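Local coordinates for phosphoheptose isomerase (Neisseria gonorrhoeae, PDB 5I01), which isomerises sedoheptulose 7-phosphate to D-glycero-D-manno-heptose 7-phosphate, the first step of glycero-manno-heptose biosynthesis for lipooligosaccharide, using one zinc ion per subunit, at the interface of chains A and B and the interface of chains A and C. Residues are numbered along the deposited sequence; one frame, centred on the assembly and turned at random. Chains: chain A/B/C, Phosphoheptose isomerase.

Contact 1: the interface of chains A and B. Residues chain A 62-63, 65-66, 86; chain B 86-90.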
# COMPACT_ATOMS: atom_id res chain seq x y z
N GLN A 62 9.95 -1.06 -2.41
CA GLN A 62 9.23 -2.09 -1.65
C GLN A 62 9.64 -3.52 -2.03
O GLN A 62 9.54 -4.41 -1.21
CB GLN A 62 7.70 -1.87 -1.67
CG GLN A 62 6.94 -2.22 -2.94
CD GLN A 62 5.43 -2.13 -2.74
OE1 GLN A 62 4.90 -1.10 -2.31
NE2 GLN A 62 4.72 -3.21 -3.06
N HIS A 63 10.10 -3.70 -3.27
CA HIS A 63 10.73 -4.95 -3.75
C HIS A 63 12.02 -5.25 -2.95
O HIS A 63 12.19 -6.34 -2.42
CB HIS A 63 11.05 -4.83 -5.25
CG HIS A 63 11.49 -6.09 -5.92
ND1 HIS A 63 11.11 -6.40 -7.21
CD2 HIS A 63 12.31 -7.10 -5.53
CE1 HIS A 63 11.66 -7.54 -7.58
NE2 HIS A 63 12.38 -7.99 -6.57
N ALA A 65 12.96 -3.95 0.07
CA ALA A 65 12.59 -4.19 1.47
C ALA A 65 11.94 -5.55 1.71
O ALA A 65 12.21 -6.19 2.72
CB ALA A 65 11.67 -3.08 1.97
N ALA A 66 11.10 -6.00 0.78
CA ALA A 66 10.47 -7.32 0.88
C ALA A 66 11.46 -8.50 0.80
O ALA A 66 11.27 -9.53 1.46
CB ALA A 66 9.37 -7.46 -0.16
N THR A 86 5.10 2.91 1.22
CA THR A 86 3.98 1.97 1.38
C THR A 86 2.80 2.51 2.21
O THR A 86 1.64 2.19 1.90
CB THR A 86 4.44 0.65 2.04
OG1 THR A 86 5.02 0.93 3.32
CG2 THR A 86 5.44 -0.09 1.19
N THR B 86 1.38 -2.55 5.33
CA THR B 86 1.43 -1.65 4.17
C THR B 86 2.29 -2.13 3.00
O THR B 86 1.95 -1.87 1.84
CB THR B 86 1.96 -0.25 4.57
OG1 THR B 86 3.31 -0.36 5.04
CG2 THR B 86 1.06 0.40 5.64
N ASP B 87 3.42 -2.78 3.30
CA ASP B 87 4.31 -3.30 2.27
C ASP B 87 3.68 -4.53 1.63
O ASP B 87 3.72 -5.63 2.20
CB ASP B 87 5.70 -3.64 2.85
CG ASP B 87 6.75 -3.90 1.76
OD1 ASP B 87 6.36 -4.17 0.61
OD2 ASP B 87 7.96 -3.85 2.07
N THR B 88 3.09 -4.34 0.45
CA THR B 88 2.36 -5.41 -0.24
C THR B 88 3.27 -6.43 -0.88
O THR B 88 2.82 -7.53 -1.15
CB THR B 88 1.37 -4.89 -1.30
OG1 THR B 88 2.08 -4.17 -2.32
CG2 THR B 88 0.33 -3.98 -0.68
N SER B 89 4.53 -6.08 -1.14
CA SER B 89 5.52 -7.08 -1.56
C SER B 89 5.85 -8.03 -0.40
O SER B 89 6.02 -9.22 -0.63
CB SER B 89 6.79 -6.42 -2.13
OG SER B 89 6.51 -5.73 -3.34
N ALA B 90 5.89 -7.51 0.83
CA ALA B 90 6.15 -8.34 2.02
C ALA B 90 4.97 -9.23 2.40
O ALA B 90 5.17 -10.39 2.72
CB ALA B 90 6.53 -7.47 3.21

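Contact 2: the interface of chains A and C. Residues chain A 11, 13-15, 17-18, 175, 178; chain C 21, 24-25, 28, 179, 182-183.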
# COMPACT_ATOMS: atom_id res chain seq x y z
N ALA A 11 11.80 -6.11 -30.29
CA ALA A 11 13.20 -6.52 -30.52
C ALA A 11 14.17 -5.44 -30.09
O ALA A 11 15.15 -5.71 -29.40
CB ALA A 11 13.44 -6.89 -31.98
N HIS A 13 13.69 -3.03 -27.90
CA HIS A 13 13.69 -2.96 -26.43
C HIS A 13 14.66 -3.93 -25.77
O HIS A 13 15.44 -3.51 -24.91
CB HIS A 13 12.30 -3.21 -25.87
CG HIS A 13 11.44 -1.99 -25.85
ND1 HIS A 13 11.36 -1.18 -24.75
CD2 HIS A 13 10.65 -1.44 -26.79
CE1 HIS A 13 10.53 -0.18 -25.00
NE2 HIS A 13 10.09 -0.31 -26.24
N PHE A 14 14.58 -5.21 -26.14
CA PHE A 14 15.56 -6.23 -25.72
C PHE A 14 17.01 -5.84 -26.03
O PHE A 14 17.88 -5.88 -25.15
CB PHE A 14 15.26 -7.58 -26.38
CG PHE A 14 14.21 -8.40 -25.68
CD1 PHE A 14 14.54 -9.18 -24.58
CD2 PHE A 14 12.89 -8.41 -26.14
CE1 PHE A 14 13.57 -9.94 -23.93
CE2 PHE A 14 11.92 -9.16 -25.50
CZ PHE A 14 12.26 -9.94 -24.39
N ALA A 15 17.27 -5.46 -27.28
CA ALA A 15 18.63 -5.10 -27.71
C ALA A 15 19.13 -3.90 -26.93
O ALA A 15 20.26 -3.93 -26.42
CB ALA A 15 18.69 -4.84 -29.21
N SER A 17 18.09 -2.96 -23.97
CA SER A 17 18.27 -3.40 -22.57
C SER A 17 19.54 -4.21 -22.37
O SER A 17 20.23 -4.05 -21.37
CB SER A 17 17.06 -4.21 -22.09
OG SER A 17 17.12 -4.43 -20.68
N ILE A 18 19.85 -5.08 -23.33
CA ILE A 18 21.14 -5.78 -23.34
C ILE A 18 22.31 -4.78 -23.41
O ILE A 18 23.19 -4.82 -22.55
CB ILE A 18 21.22 -6.84 -24.47
CG1 ILE A 18 20.29 -8.02 -24.14
CG2 ILE A 18 22.65 -7.34 -24.67
CD1 ILE A 18 19.82 -8.79 -25.36
N ARG A 175 15.10 1.86 -19.21
CA ARG A 175 16.38 1.14 -19.11
C ARG A 175 17.05 1.34 -17.74
O ARG A 175 17.70 0.44 -17.22
CB ARG A 175 17.34 1.58 -20.21
CG ARG A 175 16.81 1.37 -21.62
CD ARG A 175 16.71 -0.09 -21.99
NE ARG A 175 15.43 -0.68 -21.62
CZ ARG A 175 14.29 -0.54 -22.29
NH1 ARG A 175 13.19 -1.16 -21.86
NH2 ARG A 175 14.21 0.21 -23.39
N GLU A 178 15.30 -0.89 -15.08
CA GLU A 178 15.69 -2.29 -15.30
C GLU A 178 17.08 -2.62 -14.77
O GLU A 178 17.30 -3.71 -14.25
CB GLU A 178 15.61 -2.63 -16.78
CG GLU A 178 14.18 -2.64 -17.31
CD GLU A 178 14.09 -2.47 -18.82
OE1 GLU A 178 15.13 -2.61 -19.52
OE2 GLU A 178 12.97 -2.19 -19.32
N LYS C 21 18.66 -12.44 -20.87
CA LYS C 21 17.96 -11.58 -21.84
C LYS C 21 18.23 -11.99 -23.29
O LYS C 21 17.31 -11.97 -24.11
CB LYS C 21 18.30 -10.11 -21.62
CG LYS C 21 17.64 -9.51 -20.40
CD LYS C 21 17.31 -8.02 -20.60
CE LYS C 21 16.42 -7.48 -19.49
NZ LYS C 21 17.13 -7.41 -18.19
N ALA C 24 16.11 -14.90 -23.80
CA ALA C 24 14.70 -14.48 -23.84
C ALA C 24 14.32 -13.71 -25.12
O ALA C 24 13.21 -13.88 -25.63
CB ALA C 24 14.37 -13.65 -22.61
N GLU C 25 15.23 -12.86 -25.59
CA GLU C 25 15.12 -12.08 -26.84
C GLU C 25 14.68 -12.86 -28.09
O GLU C 25 14.07 -12.30 -29.00
CB GLU C 25 16.49 -11.42 -27.11
CG GLU C 25 16.67 -10.62 -28.40
CD GLU C 25 18.06 -10.01 -28.52
OE1 GLU C 25 19.06 -10.73 -28.30
OE2 GLU C 25 18.16 -8.80 -28.84
N LEU C 28 10.51 -14.51 -27.07
CA LEU C 28 9.42 -13.70 -26.51
C LEU C 28 8.94 -12.54 -27.38
O LEU C 28 7.96 -11.89 -27.02
CB LEU C 28 9.82 -13.17 -25.12
CG LEU C 28 10.06 -14.25 -24.07
CD1 LEU C 28 10.51 -13.64 -22.75
CD2 LEU C 28 8.82 -15.11 -23.86
N ASN C 179 13.47 -9.76 -16.43
CA ASN C 179 12.87 -9.91 -17.74
C ASN C 179 11.39 -9.49 -17.77
O ASN C 179 10.95 -8.87 -18.73
CB ASN C 179 13.06 -11.34 -18.29
CG ASN C 179 14.36 -11.49 -19.07
OD1 ASN C 179 14.36 -11.37 -20.29
ND2 ASN C 179 15.47 -11.73 -18.37
N LEU C 182 11.14 -5.77 -18.10
CA LEU C 182 11.41 -5.48 -19.52
C LEU C 182 10.18 -5.73 -20.41
O LEU C 182 9.80 -4.87 -21.21
CB LEU C 182 12.63 -6.28 -20.04
CG LEU C 182 12.96 -6.16 -21.54
CD1 LEU C 182 13.22 -4.72 -21.91
CD2 LEU C 182 14.16 -7.00 -21.91
N LEU C 183 9.56 -6.91 -20.27
CA LEU C 183 8.36 -7.26 -21.03
C LEU C 183 7.25 -6.24 -20.81
O LEU C 183 6.57 -5.84 -21.75
CB LEU C 183 7.84 -8.65 -20.68
CG LEU C 183 8.74 -9.85 -20.94
CD1 LEU C 183 8.02 -11.12 -20.55
CD2 LEU C 183 9.17 -9.91 -22.38

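Contact 3: the interface of chains A and C. Residues chain A 56, 174-175, 177-178; chain C 63, 67, 181, 185.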
# COMPACT_ATOMS: atom_id res chain seq x y z
N GLY A 56 7.93 3.82 -10.77
CA GLY A 56 8.61 2.52 -10.84
C GLY A 56 9.64 2.33 -9.73
O GLY A 56 9.90 1.21 -9.31
N ALA A 174 13.03 3.77 -18.61
CA ALA A 174 12.77 2.34 -18.63
C ALA A 174 14.05 1.50 -18.49
O ALA A 174 14.09 0.56 -17.71
CB ALA A 174 12.00 1.96 -19.89
N ARG A 175 15.10 1.86 -19.21
CA ARG A 175 16.38 1.14 -19.11
C ARG A 175 17.05 1.34 -17.74
O ARG A 175 17.70 0.44 -17.22
CB ARG A 175 17.34 1.58 -20.21
CG ARG A 175 16.81 1.37 -21.62
CD ARG A 175 16.71 -0.09 -21.99
NE ARG A 175 15.43 -0.68 -21.62
CZ ARG A 175 14.29 -0.54 -22.29
NH1 ARG A 175 13.19 -1.16 -21.86
NH2 ARG A 175 14.21 0.21 -23.39
N GLN A 177 15.45 1.94 -14.73
CA GLN A 177 14.70 1.09 -13.79
C GLN A 177 15.15 -0.37 -13.86
O GLN A 177 15.38 -0.99 -12.84
CB GLN A 177 13.18 1.17 -14.02
CG GLN A 177 12.53 2.41 -13.41
CD GLN A 177 11.15 2.76 -14.01
OE1 GLN A 177 10.58 2.03 -14.83
NE2 GLN A 177 10.62 3.91 -13.58
N GLU A 178 15.30 -0.89 -15.08
CA GLU A 178 15.69 -2.29 -15.30
C GLU A 178 17.08 -2.62 -14.77
O GLU A 178 17.30 -3.71 -14.25
CB GLU A 178 15.61 -2.63 -16.78
CG GLU A 178 14.18 -2.64 -17.31
CD GLU A 178 14.09 -2.47 -18.82
OE1 GLU A 178 15.13 -2.61 -19.52
OE2 GLU A 178 12.97 -2.19 -19.32
N HIS C 63 3.82 -1.41 -10.62
CA HIS C 63 4.61 -0.71 -11.65
C HIS C 63 3.81 -0.62 -12.96
O HIS C 63 3.62 0.47 -13.50
CB HIS C 63 5.92 -1.48 -11.86
CG HIS C 63 6.96 -0.76 -12.64
ND1 HIS C 63 8.29 -0.76 -12.26
CD2 HIS C 63 6.90 -0.04 -13.79
CE1 HIS C 63 8.99 -0.07 -13.13
NE2 HIS C 63 8.18 0.38 -14.07
N GLU C 67 2.03 2.99 -14.85
CA GLU C 67 2.39 3.52 -16.16
C GLU C 67 1.20 3.60 -17.12
O GLU C 67 1.20 4.41 -18.02
CB GLU C 67 3.58 2.75 -16.72
CG GLU C 67 4.78 2.95 -15.81
CD GLU C 67 6.07 2.40 -16.34
OE1 GLU C 67 6.02 1.49 -17.18
OE2 GLU C 67 7.12 2.89 -15.88
N ILE C 181 9.88 -7.11 -16.06
CA ILE C 181 9.80 -5.66 -16.05
C ILE C 181 10.17 -5.14 -17.45
O ILE C 181 9.55 -4.20 -17.92
CB ILE C 181 10.69 -5.00 -14.95
CG1 ILE C 181 10.33 -5.53 -13.56
CG2 ILE C 181 10.44 -3.49 -14.91
CD1 ILE C 181 11.42 -5.38 -12.51
N HIS C 185 7.64 -3.06 -19.90
CA HIS C 185 8.03 -1.85 -20.61
C HIS C 185 7.85 -1.94 -22.13
O HIS C 185 7.49 -0.96 -22.76
CB HIS C 185 9.47 -1.47 -20.27
CG HIS C 185 9.63 -0.86 -18.92
ND1 HIS C 185 10.72 -1.08 -18.11
CD2 HIS C 185 8.83 -0.00 -18.24
CE1 HIS C 185 10.59 -0.40 -16.99
NE2 HIS C 185 9.45 0.26 -17.04

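Contact 1: the interface of chains A and B
Helix 56-69 of chain A packs against the loop at B:Thr86 and B:Asp87 and the start of helix 88-97 of chain B, and the loop at A:Thr86 meets its own copy. This is part of a two-fold interface of the homotetramer. A:Gln62 makes a forked polar link. Its CG takes the crowded position between backbone N and carbonyl carbon (chi1 75°), and the chain then runs extended. Its amide NE2 donates to two hydroxyls at the first turn of the chain B helix. A:Gln62 NE2 lies 2.9 Å from B:Thr88 OG1 and 3.1 Å from B:Ser89 OG. Both acceptors lie near the amide plane, so the pair should fix the rotation of the amide. B:Asp87 crosses A:Gln62 obliquely, with carboxylate OD1 3.5 Å from CB of A:Gln62. Its OD1 also takes weak bonds from the backbone N of B:Ser89 and B:Ala90, in the manner of a helix N-cap. The methyl CB of A:Ala66 packs 3.4 Å from B:Ser89 CB. At the two-fold, the threonine side chains cross at about a right angle, and A:Thr86 OG1 and B:Thr86 OG1 share a hydrogen bond of 2.7 Å.

Contact 2: the interface of chains A and C
A:Phe14 is clasped between two subunits of this SIS-family isomerase. Its ring is held between C:Glu25 CA on one face and the CD2 methyl of C:Leu182 over the CD1–CE1 rim of the other. The ring projects from helix 6-27 of chain A with CG anti to the carbonyl carbon (chi1 -83°). C:Glu25 CA sits 3.9 Å from the A:Phe14 ring centroid, offset toward the rim. C:Leu182 CD2, from helix 173-194, lies 3.5 Å from A:Phe14 CD1. At the far tip of the ring, A:Phe14 CZ meets the CD2 methyl of C:Leu183 at 3.7 Å. The other methyl of C:Leu182, CD1, turns toward A:Arg175 and A:Glu178. There the guanidinium grips the carboxylate side-on, with NE bonded to OE1 and NH1 to OE2. A:Arg175 NH1 stands 2.7 Å from A:Glu178 OE2, on its syn lone pair. A:Ser17 OG adds a second bond to A:Glu178 OE1 at 2.9 Å, from above the carboxylate plane. These bonds hold the carboxylate beside the leucine. C:Glu25 extends from its anti CG (chi1 176°) across A:Ile18 at about a right angle, its OE1 3.6 Å from A:Ile18 CD1. A:Ile18 runs antiparallel alongside C:Lys21, with A:Ile18 CG1 3.8 Å from C:Lys21 CB.

Contact 3: the interface of chains A and C
CG of C:His185 lies anti to the carbonyl carbon (chi1 -76°), whereas CG of C:His63 is anti to the backbone N (chi1 -167°). A:Gln177 leaves its helix with CG anti to the carbonyl carbon (chi1 -80°) and runs out extended, which brings its amide oxygen between both imidazoles. This is the zinc site of the isomerase: C:His63, C:Glu67 and C:His185 bind the zinc ion, and A:Gln177 of the neighbouring subunit is a likely further ligand. A:Gln177 OE1 is 3.0 Å from C:His63 NE2, reached tip to tip with the amide nearly perpendicular to the ring. A:Gln177 OE1 is also 3.0 Å from C:His185 NE2, here with amide and ring much closer to parallel. C:Glu67 OE2 lies 3.7 Å from A:Gln177 OE1, so that with the two NE2 atoms the donors converge as a metal's ligands would. On the other side of its ring, C:His185 ND1 donates fairly straight to A:Glu178 OE2 at 2.8 Å, which accepts on its anti lone pair. That OE2 also serves A:Arg175 on its syn side. The carboxylate thus orients the ring and may make NE2 a stronger metal donor. A:Ala174 CB caps one face of C:His185, 3.8 Å from its centroid. A:Gly56 CA covers one face of C:His63, offset toward the rim. The site lies between subunits, where the N-terminal turns of A helices 56-69 and 173-193 face C helices 56-69 and 173-194.

Contact 2 and contact 3 both join chains A and C, with C-alpha centres about 11 Å apart. They share A:Arg175 and A:Glu178, so the same ion pair borders both the apolar packing and the zinc site. Contact 1 joins A to B, about 17 Å from contact 3 and about 25 Å from contact 2, again between C-alpha centres. Helix 56-69 bridges the two interfaces: in chain A it supplies A:Gln62 to contact 1 and A:Gly56 to contact 3. The A–B interface could thus help to position the helix that carries zinc and substrate residues, which may couple the active site to assembly of the homotetramer.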